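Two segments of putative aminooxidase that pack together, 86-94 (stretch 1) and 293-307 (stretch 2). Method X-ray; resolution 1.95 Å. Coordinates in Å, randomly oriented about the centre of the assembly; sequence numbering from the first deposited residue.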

ATOM      1  N   LEU A  86      -1.702  19.240  -2.313  1.00 31.42           N
ATOM      2  CA  LEU A  86      -0.905  18.826  -1.161  1.00 30.95           C
ATOM      3  C   LEU A  86       0.293  19.752  -0.960  1.00 30.46           C
ATOM      4  O   LEU A  86       0.908  20.198  -1.906  1.00 29.95           O
ATOM      5  CB  LEU A  86      -0.429  17.389  -1.343  1.00 30.96           C
ATOM      6  CG  LEU A  86      -1.529  16.370  -1.052  1.00 30.41           C
ATOM      7  CD1 LEU A  86      -1.185  15.060  -1.679  1.00 29.84           C
ATOM      8  CD2 LEU A  86      -1.762  16.231   0.449  1.00 30.79           C
ATOM      9  N   ARG A  87       0.584  20.072   0.291  1.00 30.51           N
ATOM     10  CA  ARG A  87       1.827  20.756   0.634  1.00 30.39           C
ATOM     11  C   ARG A  87       2.186  20.452   2.071  1.00 29.30           C
ATOM     12  O   ARG A  87       1.333  20.043   2.854  1.00 29.59           O
ATOM     13  CB  ARG A  87       1.802  22.276   0.332  1.00 31.38           C
ATOM     14  CG  ARG A  87       0.482  22.902  -0.201  1.00 33.31           C
ATOM     15  CD  ARG A  87       0.679  24.017  -1.272  1.00 37.37           C
ATOM     16  NE  ARG A  87       1.920  24.799  -1.181  1.00 39.65           N
ATOM     17  CZ  ARG A  87       2.259  25.797  -2.010  1.00 41.83           C
ATOM     18  NH1 ARG A  87       1.447  26.170  -3.007  1.00 42.69           N
ATOM     19  NH2 ARG A  87       3.419  26.437  -1.838  1.00 40.92           N
ATOM     20  N   ARG A  88       3.456  20.632   2.403  1.00 27.86           N
ATOM     21  CA  ARG A  88       3.982  20.116   3.659  1.00 27.63           C
ATOM     22  C   ARG A  88       5.076  21.000   4.237  1.00 26.70           C
ATOM     23  O   ARG A  88       5.669  21.825   3.553  1.00 26.22           O
ATOM     24  CB  ARG A  88       4.484  18.663   3.487  1.00 27.21           C
ATOM     25  CG  ARG A  88       5.859  18.475   2.815  1.00 28.79           C
ATOM     26  CD  ARG A  88       5.936  19.012   1.373  1.00 29.39           C
ATOM     27  NE  ARG A  88       7.273  18.810   0.810  1.00 31.10           N
ATOM     28  CZ  ARG A  88       8.320  19.601   1.046  1.00 33.06           C
ATOM     29  NH1 ARG A  88       9.494  19.318   0.486  1.00 32.96           N
ATOM     30  NH2 ARG A  88       8.212  20.672   1.840  1.00 33.37           N
ATOM     31  N   GLU A  89       5.310  20.825   5.522  1.00 25.91           N
ATOM     32  CA  GLU A  89       6.494  21.364   6.168  1.00 25.60           C
ATOM     33  C   GLU A  89       7.191  20.230   6.931  1.00 25.04           C
ATOM     34  O   GLU A  89       6.681  19.102   7.011  1.00 23.78           O
ATOM     35  CB  GLU A  89       6.126  22.523   7.090  1.00 25.79           C
ATOM     36  CG  GLU A  89       5.442  22.107   8.381  1.00 26.79           C
ATOM     37  CD  GLU A  89       4.805  23.267   9.127  1.00 26.95           C
ATOM     38  OE1 GLU A  89       5.063  24.437   8.775  1.00 27.45           O
ATOM     39  OE2 GLU A  89       4.029  22.998  10.074  1.00 27.94           O
ATOM     40  N   PHE A  90       8.354  20.543   7.487  1.00 24.77           N
ATOM     41  CA  PHE A  90       9.145  19.566   8.208  1.00 24.97           C
ATOM     42  C   PHE A  90       9.353  20.021   9.624  1.00 24.85           C
ATOM     43  O   PHE A  90       9.674  21.180   9.864  1.00 24.46           O
ATOM     44  CB  PHE A  90      10.475  19.309   7.495  1.00 25.56           C
ATOM     45  CG  PHE A  90      10.328  18.428   6.296  1.00 26.71           C
ATOM     46  CD1 PHE A  90      10.244  17.054   6.446  1.00 28.27           C
ATOM     47  CD2 PHE A  90      10.229  18.975   5.014  1.00 29.16           C
ATOM     48  CE1 PHE A  90      10.077  16.219   5.339  1.00 28.91           C
ATOM     49  CE2 PHE A  90      10.076  18.155   3.894  1.00 28.72           C
ATOM     50  CZ  PHE A  90       9.991  16.773   4.059  1.00 28.86           C
ATOM     51  N   LEU A  91       9.140  19.082  10.547  1.00 24.89           N
ATOM     52  CA  LEU A  91       9.156  19.314  11.978  1.00 25.16           C
ATOM     53  C   LEU A  91      10.180  18.406  12.625  1.00 25.07           C
ATOM     54  O   LEU A  91      10.371  17.275  12.193  1.00 25.78           O
ATOM     55  CB  LEU A  91       7.801  18.948  12.603  1.00 25.09           C
ATOM     56  CG  LEU A  91       6.546  19.655  12.105  1.00 25.30           C
ATOM     57  CD1 LEU A  91       5.364  19.121  12.869  1.00 25.15           C
ATOM     58  CD2 LEU A  91       6.691  21.170  12.245  1.00 22.69           C
ATOM     59  N   HIS A  92      10.813  18.906  13.675  1.00 25.26           N
ATOM     60  CA  HIS A  92      11.618  18.078  14.556  1.00 25.01           C
ATOM     61  C   HIS A  92      10.684  17.419  15.562  1.00 25.34           C
ATOM     62  O   HIS A  92       9.506  17.765  15.673  1.00 25.04           O
ATOM     63  CB  HIS A  92      12.714  18.903  15.249  1.00 24.88           C
ATOM     64  CG  HIS A  92      13.869  19.237  14.358  1.00 23.52           C
ATOM     65  ND1 HIS A  92      14.700  18.274  13.831  1.00 22.72           N
ATOM     66  CD2 HIS A  92      14.345  20.426  13.917  1.00 22.47           C
ATOM     67  CE1 HIS A  92      15.626  18.852  13.088  1.00 22.64           C
ATOM     68  NE2 HIS A  92      15.430  20.158  13.118  1.00 22.51           N
ATOM     69  N   GLU A  93      11.209  16.448  16.291  1.00 25.34           N
ATOM     70  CA  GLU A  93      10.391  15.719  17.240  1.00 25.48           C
ATOM     71  C   GLU A  93       9.859  16.591  18.376  1.00 24.85           C
ATOM     72  O   GLU A  93       8.925  16.181  19.062  1.00 24.73           O
ATOM     73  CB  GLU A  93      11.154  14.535  17.813  1.00 25.69           C
ATOM     74  CG  GLU A  93      12.347  14.890  18.667  1.00 26.58           C
ATOM     75  CD  GLU A  93      13.098  13.654  19.042  1.00 28.29           C
ATOM     76  OE1 GLU A  93      13.329  13.432  20.236  1.00 29.73           O
ATOM     77  OE2 GLU A  93      13.409  12.878  18.123  1.00 32.14           O
ATOM     78  N   ASP A  94      10.452  17.773  18.566  1.00 24.89           N
ATOM     79  CA  ASP A  94       9.972  18.750  19.551  1.00 24.88           C
ATOM     80  C   ASP A  94       9.036  19.811  18.960  1.00 24.73           C
ATOM     81  O   ASP A  94       8.673  20.773  19.644  1.00 24.52           O
ATOM     82  CB  ASP A  94      11.162  19.448  20.224  1.00 24.97           C
ATOM     83  CG  ASP A  94      11.889  20.411  19.291  1.00 26.07           C
ATOM     84  OD1 ASP A  94      11.447  20.578  18.126  1.00 23.37           O
ATOM     85  OD2 ASP A  94      12.916  20.991  19.726  1.00 27.32           O
ATOM     86  N   THR A 293      -1.996  25.014   9.162  1.00 27.36           N
ATOM     87  CA  THR A 293      -2.231  25.677   7.882  1.00 27.20           C
ATOM     88  C   THR A 293      -1.553  24.903   6.750  1.00 26.72           C
ATOM     89  O   THR A 293      -1.594  25.313   5.594  1.00 26.82           O
ATOM     90  CB  THR A 293      -1.731  27.143   7.908  1.00 27.17           C
ATOM     91  OG1 THR A 293      -0.480  27.231   8.591  1.00 28.08           O
ATOM     92  CG2 THR A 293      -2.719  28.043   8.639  1.00 27.84           C
ATOM     93  N   ILE A 294      -0.944  23.770   7.101  1.00 26.20           N
ATOM     94  CA  ILE A 294      -0.168  22.947   6.181  1.00 25.66           C
ATOM     95  C   ILE A 294       0.061  21.562   6.827  1.00 25.31           C
ATOM     96  O   ILE A 294      -0.014  21.440   8.050  1.00 25.47           O
ATOM     97  CB  ILE A 294       1.178  23.638   5.856  1.00 25.73           C
ATOM     98  CG1 ILE A 294       1.825  23.010   4.620  1.00 26.61           C
ATOM     99  CG2 ILE A 294       2.128  23.611   7.079  1.00 24.24           C
ATOM    100  CD1 ILE A 294       2.982  23.857   4.071  1.00 27.05           C
ATOM    101  N   SER A 295       0.304  20.529   6.016  1.00 24.94           N
ATOM    102  CA  SER A 295       0.637  19.186   6.550  1.00 24.71           C
ATOM    103  C   SER A 295       2.066  19.187   7.111  1.00 24.73           C
ATOM    104  O   SER A 295       2.877  20.023   6.759  1.00 25.09           O
ATOM    105  CB  SER A 295       0.487  18.094   5.479  1.00 24.21           C
ATOM    106  OG  SER A 295      -0.866  17.928   5.079  1.00 23.81           O
ATOM    107  N   GLY A 296       2.378  18.252   7.991  1.00 25.00           N
ATOM    108  CA  GLY A 296       3.721  18.205   8.571  1.00 25.06           C
ATOM    109  C   GLY A 296       4.324  16.819   8.627  1.00 24.96           C
ATOM    110  O   GLY A 296       3.633  15.859   8.971  1.00 25.27           O
ATOM    111  N   TYR A 297       5.612  16.733   8.288  1.00 25.47           N
ATOM    112  CA  TYR A 297       6.405  15.504   8.393  1.00 25.40           C
ATOM    113  C   TYR A 297       7.412  15.620   9.533  1.00 25.24           C
ATOM    114  O   TYR A 297       7.851  16.723   9.899  1.00 24.65           O
ATOM    115  CB  TYR A 297       7.176  15.222   7.101  1.00 26.41           C
ATOM    116  CG  TYR A 297       6.326  14.682   5.961  1.00 27.34           C
ATOM    117  CD1 TYR A 297       6.465  13.378   5.504  1.00 28.57           C
ATOM    118  CD2 TYR A 297       5.382  15.490   5.345  1.00 28.70           C
ATOM    119  CE1 TYR A 297       5.678  12.903   4.441  1.00 28.22           C
ATOM    120  CE2 TYR A 297       4.600  15.032   4.311  1.00 28.82           C
ATOM    121  CZ  TYR A 297       4.742  13.736   3.863  1.00 28.65           C
ATOM    122  OH  TYR A 297       3.936  13.304   2.825  1.00 28.47           O
ATOM    123  N   VAL A 298       7.779  14.467  10.087  1.00 24.96           N
ATOM    124  CA  VAL A 298       8.666  14.419  11.245  1.00 24.51           C
ATOM    125  C   VAL A 298       9.712  13.330  11.057  1.00 24.77           C
ATOM    126  O   VAL A 298       9.572  12.207  11.591  1.00 25.57           O
ATOM    127  CB  VAL A 298       7.889  14.237  12.569  1.00 24.12           C
ATOM    128  CG1 VAL A 298       8.772  14.585  13.778  1.00 22.73           C
ATOM    129  CG2 VAL A 298       6.662  15.108  12.591  1.00 22.93           C
ATOM    130  N   PRO A 299      10.759  13.643  10.265  1.00 24.42           N
ATOM    131  CA  PRO A 299      11.857  12.699  10.058  1.00 24.29           C
ATOM    132  C   PRO A 299      12.425  12.166  11.359  1.00 24.01           C
ATOM    133  O   PRO A 299      12.698  10.985  11.462  1.00 24.43           O
ATOM    134  CB  PRO A 299      12.896  13.533   9.307  1.00 23.99           C
ATOM    135  CG  PRO A 299      12.079  14.565   8.592  1.00 24.09           C
ATOM    136  CD  PRO A 299      10.946  14.887   9.485  1.00 24.26           C
ATOM    137  N   ASP A 300      12.579  13.031  12.354  1.00 24.55           N
ATOM    138  CA  ASP A 300      13.025  12.597  13.680  1.00 24.78           C
ATOM    139  C   ASP A 300      12.276  11.362  14.175  1.00 24.66           C
ATOM    140  O   ASP A 300      12.885  10.477  14.790  1.00 24.31           O
ATOM    141  CB  ASP A 300      12.874  13.725  14.721  1.00 24.35           C
ATOM    142  CG  ASP A 300      13.977  14.759  14.630  1.00 25.61           C
ATOM    143  OD1 ASP A 300      14.999  14.529  13.931  1.00 27.67           O
ATOM    144  OD2 ASP A 300      13.828  15.814  15.266  1.00 26.22           O
ATOM    145  N   ASN A 301      10.959  11.329  13.918  1.00 24.51           N
ATOM    146  CA  ASN A 301      10.051  10.286  14.441  1.00 24.45           C
ATOM    147  C   ASN A 301       9.908   9.071  13.511  1.00 24.79           C
ATOM    148  O   ASN A 301       9.169   8.143  13.830  1.00 24.57           O
ATOM    149  CB  ASN A 301       8.666  10.870  14.771  1.00 23.79           C
ATOM    150  CG  ASN A 301       8.649  11.672  16.076  1.00 23.21           C
ATOM    151  OD1 ASN A 301       9.620  11.683  16.833  1.00 22.21           O
ATOM    152  ND2 ASN A 301       7.517  12.312  16.362  1.00 22.80           N
ATOM    153  N   MET A 302      10.663   9.080  12.408  1.00 25.39           N
ATOM    154  CA  MET A 302      10.755   7.954  11.466  1.00 25.85           C
ATOM    155  C   MET A 302      11.948   7.018  11.746  1.00 26.08           C
ATOM    156  O   MET A 302      12.127   6.010  11.063  1.00 26.22           O
ATOM    157  CB  MET A 302      10.883   8.493  10.043  1.00 25.64           C
ATOM    158  CG  MET A 302       9.711   9.304   9.575  1.00 25.10           C
ATOM    159  SD  MET A 302      10.067  10.077   7.988  1.00 23.44           S
ATOM    160  CE  MET A 302       8.913  11.475   7.995  1.00 26.93           C
ATOM    161  N   ARG A 303      12.781   7.393  12.714  1.00 26.82           N
ATOM    162  CA  ARG A 303      13.805   6.534  13.278  1.00 27.27           C
ATOM    163  C   ARG A 303      13.160   5.374  14.042  1.00 27.38           C
ATOM    164  O   ARG A 303      12.186   5.588  14.773  1.00 27.40           O
ATOM    165  CB  ARG A 303      14.615   7.305  14.313  1.00 28.31           C
ATOM    166  CG  ARG A 303      15.465   8.410  13.783  1.00 30.71           C
ATOM    167  CD  ARG A 303      16.460   8.883  14.850  1.00 34.60           C
ATOM    168  NE  ARG A 303      15.930   9.965  15.690  1.00 36.79           N
ATOM    169  CZ  ARG A 303      15.773   9.924  17.013  1.00 37.84           C
ATOM    170  NH1 ARG A 303      16.107   8.851  17.719  1.00 39.38           N
ATOM    171  NH2 ARG A 303      15.298  10.987  17.641  1.00 37.97           N
ATOM    172  N   PRO A 304      13.729   4.161  13.941  1.00 27.21           N
ATOM    173  CA  PRO A 304      13.238   2.996  14.697  1.00 27.36           C
ATOM    174  C   PRO A 304      13.193   3.242  16.206  1.00 27.71           C
ATOM    175  O   PRO A 304      12.322   2.730  16.902  1.00 28.14           O
ATOM    176  CB  PRO A 304      14.272   1.921  14.362  1.00 27.49           C
ATOM    177  CG  PRO A 304      14.789   2.314  13.032  1.00 27.15           C
ATOM    178  CD  PRO A 304      14.881   3.799  13.102  1.00 27.25           C
ATOM    179  N   GLU A 305      14.137   4.050  16.683  1.00 27.95           N
ATOM    180  CA  GLU A 305      14.213   4.483  18.068  1.00 27.53           C
ATOM    181  C   GLU A 305      12.990   5.297  18.475  1.00 27.03           C
ATOM    182  O   GLU A 305      12.719   5.463  19.667  1.00 27.38           O
ATOM    183  CB  GLU A 305      15.471   5.342  18.250  1.00 27.78           C
ATOM    184  CG  GLU A 305      16.786   4.577  18.136  1.00 28.42           C
ATOM    185  CD  GLU A 305      17.342   4.406  16.717  1.00 28.32           C
ATOM    186  OE1 GLU A 305      16.803   4.968  15.732  1.00 28.24           O
ATOM    187  OE2 GLU A 305      18.356   3.688  16.599  1.00 29.22           O
ATOM    188  N   ARG A 306      12.259   5.813  17.489  1.00 26.22           N
ATOM    189  CA  ARG A 306      11.062   6.612  17.736  1.00 25.50           C
ATOM    190  C   ARG A 306       9.750   5.922  17.316  1.00 24.99           C
ATOM    191  O   ARG A 306       8.701   6.572  17.218  1.00 24.35           O
ATOM    192  CB  ARG A 306      11.213   7.966  17.028  1.00 25.10           C
ATOM    193  CG  ARG A 306      12.313   8.843  17.599  1.00 25.11           C
ATOM    194  CD  ARG A 306      12.023   9.338  19.024  1.00 23.87           C
ATOM    195  NE  ARG A 306      10.989  10.372  19.051  1.00 22.53           N
ATOM    196  CZ  ARG A 306      10.590  11.010  20.145  1.00 23.89           C
ATOM    197  NH1 ARG A 306      11.155  10.757  21.316  1.00 25.44           N
ATOM    198  NH2 ARG A 306       9.629  11.922  20.070  1.00 24.68           N
ATOM    199  N   LEU A 307       9.798   4.603  17.115  1.00 24.47           N
ATOM    200  CA  LEU A 307       8.603   3.817  16.790  1.00 23.89           C
ATOM    201  C   LEU A 307       7.423   4.125  17.717  1.00 24.24           C
ATOM    202  O   LEU A 307       7.578   4.162  18.922  1.00 24.00           O
ATOM    203  CB  LEU A 307       8.923   2.328  16.886  1.00 23.74           C
ATOM    204  CG  LEU A 307       7.906   1.364  16.298  1.00 23.49           C
ATOM    205  CD1 LEU A 307       7.842   1.528  14.802  1.00 21.67           C
ATOM    206  CD2 LEU A 307       8.273  -0.099  16.665  1.00 22.07           C
TER
HETATM  207  O   HOH W   1      -1.453  19.043   2.520  1.00 19.20           O
HETATM  208  O   HOH W   2       1.540  22.086  10.188  1.00 29.02           O
HETATM  209  O   HOH W   3       7.596  13.793  19.072  1.00 20.47           O
HETATM  210  O   HOH W   4      14.987  11.587  21.044  1.00 32.83           O

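Two segments whose touching residues are at least 205 positions apart in sequence meet as neighbouring parallel strands, then hand over to a polar cluster, burying 816 Å² between them. Arg 87 opens the ladder loosely: its O accepts a weak hydrogen bond from Ser 295 N at 3.4 Å. A water supports this frayed start, accepting from Arg 87 N (3.2 Å) and hydrogen-bonded to Ser 295 OG (2.9 Å).

Arg 88 pairs with Ser 295, and its CA lies 3.3 Å from Ser 295 O in a CA-H...O contact. CB of Arg 88 packs 3.7 Å from Tyr 297 CE2, while the end of the side chain leads away, so the aliphatic root serves the contact and NH1 is hydrogen-bonded elsewhere in the structure.

Glu 89 carries the regular parallel pattern, bonding to the residues before and after its partner, Gly 296: its N donates to Ser 295 O (2.8 Å) and its O accepts from Tyr 297 N (2.9 Å, nearly straight at 169°). Its side chain lies on the other face from Arg 88, with CD 3.4 Å from Ile 294 CG2; a water donates to both Glu 89 OE2 and Ile 294 O, each at 2.7 Å. Glycine suits the facing position, for a CB on Gly 296 would sit a tight 3.4 Å from Leu 91 CD1.

Phe 90 returns to the face of Arg 88, Ser 295 and Tyr 297. Its buried ring, at chi1 -77° (m), brings CE1 within 3.5 Å of Tyr 297 CB and CD1 within 3.8 Å of Pro 299 CG. The two aromatic rings meet obliquely, their planes at 43°. Tyrosine can join this apolar packing while its hydroxyl bonds elsewhere in the structure.

Leu 91 N donates to Tyr 297 O (2.8 Å), continuing the ladder, and its buried side chain places CB 4.0 Å from Val 298 CG2.

Beyond it, side chains take over from backbone pairing. Asp 300 OD2 accepts from His 92 ND1 (3.0 Å), at the edge of the imidazole, and from Glu 93 N (2.9 Å), so one carboxylate oxygen gathers two donors from successive residues.

Glu 93 has the largest covered area, 113 Å². Its OE2 forms a salt bridge with Arg 303 NH2 at 2.7 Å, at the guanidinium edge, and a longer one with Arg 306 NE at 3.6 Å, over the guanidinium face, where charge alone acts. Arg 306 NE instead donates to Asn 301 OD1 (2.9 Å), which steadies the arginine beneath the glutamate.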